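Long-range contact in Lmo1076 protein (PDB 5JQC), which is a putative secreted autolysin thought to hydrolyse the cell wall, possibly as an amidase; this piece is its three SH3-like GW modules: residues A[34-42]-A[84-92]. Numbering follows the deposited sequence.
Sequences GHGVYSGIY and KVIGWMDKR
Two backbone bonds tie Y38 to W88: the amide of each donates to the carbonyl of the other, Y38 N to W88 O and W88 N to Y38 O, both at 2.9 Å. This is a single antiparallel hydrogen-bonded pair, and V37 CA adds a CH...O contact of 3.3 Å to the same W88 O. Past S39 the chain turns and runs over one face of the indole of W88. G40 CA sits above the five-membered ring, 3.8 Å from its centroid, while I41 CG1 lies 3.7 Å from the centroid of the six-membered ring; both are CH-pi contacts. The W88 torsions (chi1 -60°, chi2 68°) keep CG beside its own backbone N and present the flat of the ring to 40-41. V37 spreads its two methyls along strand 84-90: CG1 meets I86 CG2 at 3.9 Å, CG2 the selenium of the selenomethionine M89 at 4.1 Å. Next to V37, G87 has backbone angles that call for glycine, and its CA comes close to Y38 O and V37 CG1. At the far end the ring of H35 leans on D90, with CD2 3.5 Å from D90 CB and the ring and carboxylate planes 66° apart. R92 holds that carboxylate side-on, NH2 to OD2 at 2.6 Å and NE to OD1, and its backbone N also reaches OD1, closing an Asx turn. Farther out, V37 pairs with L52 and S53, and strand 74-81 flanks 84-90 on its other edge. The segment 34-42 thus fastens to an outer strand of this SH3-like GW module mainly through backbone pairing and aromatic packing; the D90-R92 salt bridge lies within 84-92 and does not cross the contact, but it should steady the carboxylate beside H35 and largely balance its charge.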
ATOM      1  N   GLY A  34      32.224 -16.784  -9.583  1.00 80.43           N
ATOM      2  CA  GLY A  34      32.592 -17.539 -10.763  1.00 77.55           C
ATOM      3  C   GLY A  34      32.161 -16.918 -12.079  1.00 77.60           C
ATOM      4  O   GLY A  34      32.065 -17.621 -13.088  1.00 75.90           O
ATOM      5  N   HIS A  35      31.902 -15.612 -12.098  1.00 74.92           N
ATOM      6  CA  HIS A  35      31.505 -14.918 -13.315  1.00 70.42           C
ATOM      7  C   HIS A  35      32.386 -13.701 -13.543  1.00 74.49           C
ATOM      8  O   HIS A  35      32.939 -13.129 -12.599  1.00 77.49           O
ATOM      9  CB  HIS A  35      30.059 -14.452 -13.267  1.00 70.48           C
ATOM     10  CG  HIS A  35      29.064 -15.560 -13.237  1.00 66.79           C
ATOM     11  ND1 HIS A  35      28.387 -15.915 -12.090  1.00 64.58           N
ATOM     12  CD2 HIS A  35      28.614 -16.381 -14.214  1.00 68.17           C
ATOM     13  CE1 HIS A  35      27.561 -16.909 -12.361  1.00 66.96           C
ATOM     14  NE2 HIS A  35      27.683 -17.214 -13.641  1.00 70.19           N
ATOM     15  N   GLY A  36      32.476 -13.287 -14.804  1.00 71.80           N
ATOM     16  CA  GLY A  36      33.285 -12.148 -15.192  1.00 74.19           C
ATOM     17  C   GLY A  36      32.447 -10.922 -15.508  1.00 73.10           C
ATOM     18  O   GLY A  36      31.282 -11.030 -15.899  1.00 72.26           O
ATOM     19  N   VAL A  37      33.052  -9.750 -15.320  1.00 74.26           N
ATOM     20  CA  VAL A  37      32.503  -8.479 -15.779  1.00 76.03           C
ATOM     21  C   VAL A  37      33.250  -8.087 -17.043  1.00 75.97           C
ATOM     22  O   VAL A  37      34.479  -8.215 -17.110  1.00 78.63           O
ATOM     23  CB  VAL A  37      32.626  -7.391 -14.692  1.00 75.96           C
ATOM     24  CG1 VAL A  37      31.972  -6.086 -15.146  1.00 78.52           C
ATOM     25  CG2 VAL A  37      32.024  -7.871 -13.371  1.00 74.38           C
ATOM     26  N   TYR A  38      32.517  -7.621 -18.055  1.00 73.70           N
ATOM     27  CA  TYR A  38      33.102  -7.347 -19.359  1.00 72.65           C
ATOM     28  C   TYR A  38      32.637  -5.981 -19.847  1.00 73.71           C
ATOM     29  O   TYR A  38      31.595  -5.468 -19.431  1.00 74.80           O
ATOM     30  CB  TYR A  38      32.740  -8.446 -20.374  1.00 73.45           C
ATOM     31  CG  TYR A  38      33.221  -9.834 -19.968  1.00 76.93           C
ATOM     32  CD1 TYR A  38      32.450 -10.652 -19.141  1.00 75.90           C
ATOM     33  CD2 TYR A  38      34.452 -10.325 -20.408  1.00 79.01           C
ATOM     34  CE1 TYR A  38      32.890 -11.923 -18.764  1.00 75.95           C
ATOM     35  CE2 TYR A  38      34.899 -11.595 -20.038  1.00 77.96           C
ATOM     36  CZ  TYR A  38      34.116 -12.386 -19.211  1.00 76.81           C
ATOM     37  OH  TYR A  38      34.551 -13.643 -18.832  1.00 74.78           O
ATOM     38  N   SER A  39      33.444  -5.379 -20.723  1.00 74.38           N
ATOM     39  CA  SER A  39      33.040  -4.120 -21.329  1.00 75.91           C
ATOM     40  C   SER A  39      31.783  -4.285 -22.170  1.00 77.29           C
ATOM     41  O   SER A  39      31.054  -3.313 -22.391  1.00 81.97           O
ATOM     42  CB  SER A  39      34.179  -3.560 -22.183  1.00 79.41           C
ATOM     43  OG  SER A  39      34.422  -4.363 -23.327  1.00 86.42           O
ATOM     44  N   GLY A  40      31.521  -5.495 -22.659  1.00 73.62           N
ATOM     45  CA  GLY A  40      30.361  -5.739 -23.487  1.00 65.35           C
ATOM     46  C   GLY A  40      29.815  -7.123 -23.238  1.00 62.83           C
ATOM     47  O   GLY A  40      30.349  -7.860 -22.408  1.00 67.91           O
ATOM     48  N   ILE A  41      28.734  -7.474 -23.933  1.00 55.92           N
ATOM     49  CA  ILE A  41      28.230  -8.835 -23.887  1.00 55.50           C
ATOM     50  C   ILE A  41      29.378  -9.783 -24.191  1.00 62.92           C
ATOM     51  O   ILE A  41      30.095  -9.611 -25.185  1.00 71.27           O
ATOM     52  CB  ILE A  41      27.085  -9.008 -24.893  1.00 55.15           C
ATOM     53  CG1 ILE A  41      25.933  -8.060 -24.560  1.00 55.71           C
ATOM     54  CG2 ILE A  41      26.591 -10.441 -24.913  1.00 50.86           C
ATOM     55  CD1 ILE A  41      24.973  -7.851 -25.718  1.00 59.98           C
ATOM     56  N   TYR A  42      29.551 -10.794 -23.341  1.00 58.53           N
ATOM     57  CA  TYR A  42      30.745 -11.629 -23.385  1.00 58.20           C
ATOM     58  C   TYR A  42      31.014 -12.202 -24.775  1.00 61.40           C
ATOM     59  O   TYR A  42      30.108 -12.682 -25.466  1.00 57.76           O
ATOM     60  CB  TYR A  42      30.616 -12.753 -22.375  1.00 59.69           C
ATOM     61  CG  TYR A  42      31.725 -13.773 -22.442  1.00 65.11           C
ATOM     62  CD1 TYR A  42      33.027 -13.429 -22.104  1.00 68.19           C
ATOM     63  CD2 TYR A  42      31.464 -15.088 -22.818  1.00 63.31           C
ATOM     64  CE1 TYR A  42      34.048 -14.366 -22.143  1.00 70.51           C
ATOM     65  CE2 TYR A  42      32.477 -16.040 -22.863  1.00 66.99           C
ATOM     66  CZ  TYR A  42      33.769 -15.671 -22.522  1.00 71.83           C
ATOM     67  OH  TYR A  42      34.781 -16.607 -22.569  1.00 72.20           O
ATOM     68  N   LYS A  84      26.772   4.229 -11.396  1.00 89.74           N
ATOM     69  CA  LYS A  84      28.018   4.149 -12.159  1.00 88.52           C
ATOM     70  C   LYS A  84      28.035   2.802 -12.876  1.00 87.18           C
ATOM     71  O   LYS A  84      28.179   1.764 -12.220  1.00 86.17           O
ATOM     72  CB  LYS A  84      29.230   4.287 -11.236  1.00 84.92           C
ATOM     73  N   VAL A  85      27.873   2.805 -14.212  1.00 84.57           N
ATOM     74  CA  VAL A  85      27.867   1.531 -14.938  1.00 81.76           C
ATOM     75  C   VAL A  85      29.178   0.804 -14.686  1.00 82.90           C
ATOM     76  O   VAL A  85      30.262   1.401 -14.688  1.00 84.62           O
ATOM     77  CB  VAL A  85      27.616   1.701 -16.451  1.00 75.82           C
ATOM     78  CG1 VAL A  85      26.215   2.237 -16.734  1.00 73.51           C
ATOM     79  CG2 VAL A  85      28.707   2.530 -17.133  1.00 74.42           C
ATOM     80  N   ILE A  86      29.076  -0.492 -14.431  1.00 81.60           N
ATOM     81  CA  ILE A  86      30.237  -1.326 -14.203  1.00 81.78           C
ATOM     82  C   ILE A  86      30.605  -2.111 -15.449  1.00 85.89           C
ATOM     83  O   ILE A  86      31.775  -2.184 -15.824  1.00 90.28           O
ATOM     84  CB  ILE A  86      29.983  -2.263 -13.004  1.00 78.53           C
ATOM     85  CG1 ILE A  86      29.579  -1.440 -11.776  1.00 78.82           C
ATOM     86  CG2 ILE A  86      31.199  -3.109 -12.740  1.00 77.30           C
ATOM     87  CD1 ILE A  86      30.491  -0.259 -11.485  1.00 75.09           C
ATOM     88  N   GLY A  87      29.614  -2.688 -16.108  1.00 85.68           N
ATOM     89  CA  GLY A  87      29.853  -3.484 -17.303  1.00 80.71           C
ATOM     90  C   GLY A  87      28.710  -4.464 -17.515  1.00 77.06           C
ATOM     91  O   GLY A  87      27.568  -4.194 -17.136  1.00 79.34           O
ATOM     92  N   TRP A  88      29.052  -5.600 -18.116  1.00 70.12           N
ATOM     93  CA  TRP A  88      28.105  -6.670 -18.393  1.00 64.65           C
ATOM     94  C   TRP A  88      28.510  -7.933 -17.656  1.00 65.20           C
ATOM     95  O   TRP A  88      29.696  -8.255 -17.567  1.00 69.94           O
ATOM     96  CB  TRP A  88      28.040  -6.989 -19.870  1.00 59.01           C
ATOM     97  CG  TRP A  88      27.633  -5.860 -20.675  1.00 61.66           C
ATOM     98  CD1 TRP A  88      28.338  -4.719 -20.904  1.00 63.68           C
ATOM     99  CD2 TRP A  88      26.413  -5.739 -21.403  1.00 60.56           C
ATOM    100  NE1 TRP A  88      27.628  -3.889 -21.731  1.00 67.54           N
ATOM    101  CE2 TRP A  88      26.442  -4.494 -22.056  1.00 64.98           C
ATOM    102  CE3 TRP A  88      25.296  -6.564 -21.566  1.00 61.68           C
ATOM    103  CZ2 TRP A  88      25.394  -4.049 -22.862  1.00 64.01           C
ATOM    104  CZ3 TRP A  88      24.258  -6.124 -22.370  1.00 63.74           C
ATOM    105  CH2 TRP A  88      24.316  -4.879 -23.011  1.00 63.29           C
HETATM  106  N   MSE A  89      27.514  -8.662 -17.172  1.00 66.99           N
HETATM  107  CA  MSE A  89      27.751  -9.929 -16.492  1.00 68.40           C
HETATM  108  C   MSE A  89      26.592 -10.892 -16.749  1.00 62.72           C
HETATM  109  O   MSE A  89      25.457 -10.461 -17.003  1.00 61.41           O
HETATM  110  CB  MSE A  89      27.959  -9.688 -14.992  1.00 83.69           C
HETATM  111  CG  MSE A  89      28.176 -10.953 -14.168  1.00 93.99           C
HETATM  112 SE   MSE A  89      29.112 -10.673 -12.469  1.00106.79          SE
HETATM  113  CE  MSE A  89      27.949  -9.332 -11.624  1.00110.90           C
ATOM    114  N   ASP A  90      26.916 -12.186 -16.741  1.00 61.62           N
ATOM    115  CA  ASP A  90      25.928 -13.250 -16.856  1.00 56.25           C
ATOM    116  C   ASP A  90      24.719 -12.939 -15.987  1.00 55.53           C
ATOM    117  O   ASP A  90      24.850 -12.699 -14.784  1.00 58.53           O
ATOM    118  CB  ASP A  90      26.567 -14.581 -16.421  1.00 59.67           C
ATOM    119  CG  ASP A  90      25.865 -15.808 -16.990  1.00 62.61           C
ATOM    120  OD1 ASP A  90      24.619 -15.845 -17.097  1.00 64.67           O
ATOM    121  OD2 ASP A  90      26.583 -16.766 -17.335  1.00 71.78           O
ATOM    122  N   LYS A  91      23.538 -12.956 -16.608  1.00 56.61           N
ATOM    123  CA  LYS A  91      22.297 -12.689 -15.882  1.00 53.61           C
ATOM    124  C   LYS A  91      22.134 -13.597 -14.668  1.00 56.18           C
ATOM    125  O   LYS A  91      21.512 -13.198 -13.674  1.00 58.92           O
ATOM    126  CB  LYS A  91      21.110 -12.844 -16.833  1.00 50.64           C
ATOM    127  CG  LYS A  91      19.766 -12.566 -16.208  1.00 55.39           C
ATOM    128  CD  LYS A  91      18.715 -12.562 -17.282  1.00 58.00           C
ATOM    129  CE  LYS A  91      17.399 -12.078 -16.743  1.00 57.80           C
ATOM    130  NZ  LYS A  91      16.399 -12.008 -17.842  1.00 58.20           N
ATOM    131  N   ARG A  92      22.694 -14.809 -14.720  1.00 55.44           N
ATOM    132  CA  ARG A  92      22.576 -15.752 -13.610  1.00 52.55           C
ATOM    133  C   ARG A  92      23.291 -15.260 -12.358  1.00 53.05           C
ATOM    134  O   ARG A  92      22.970 -15.706 -11.253  1.00 55.18           O
ATOM    135  CB  ARG A  92      23.128 -17.124 -14.015  1.00 45.17           C
ATOM    136  CG  ARG A  92      22.246 -17.927 -14.977  1.00 50.35           C
ATOM    137  CD  ARG A  92      22.947 -19.227 -15.403  1.00 54.90           C
ATOM    138  NE  ARG A  92      24.201 -18.919 -16.088  1.00 60.18           N
ATOM    139  CZ  ARG A  92      25.206 -19.777 -16.284  1.00 61.28           C
ATOM    140  NH1 ARG A  92      25.145 -21.038 -15.835  1.00 56.68           N
ATOM    141  NH2 ARG A  92      26.295 -19.355 -16.922  1.00 62.07           N
TER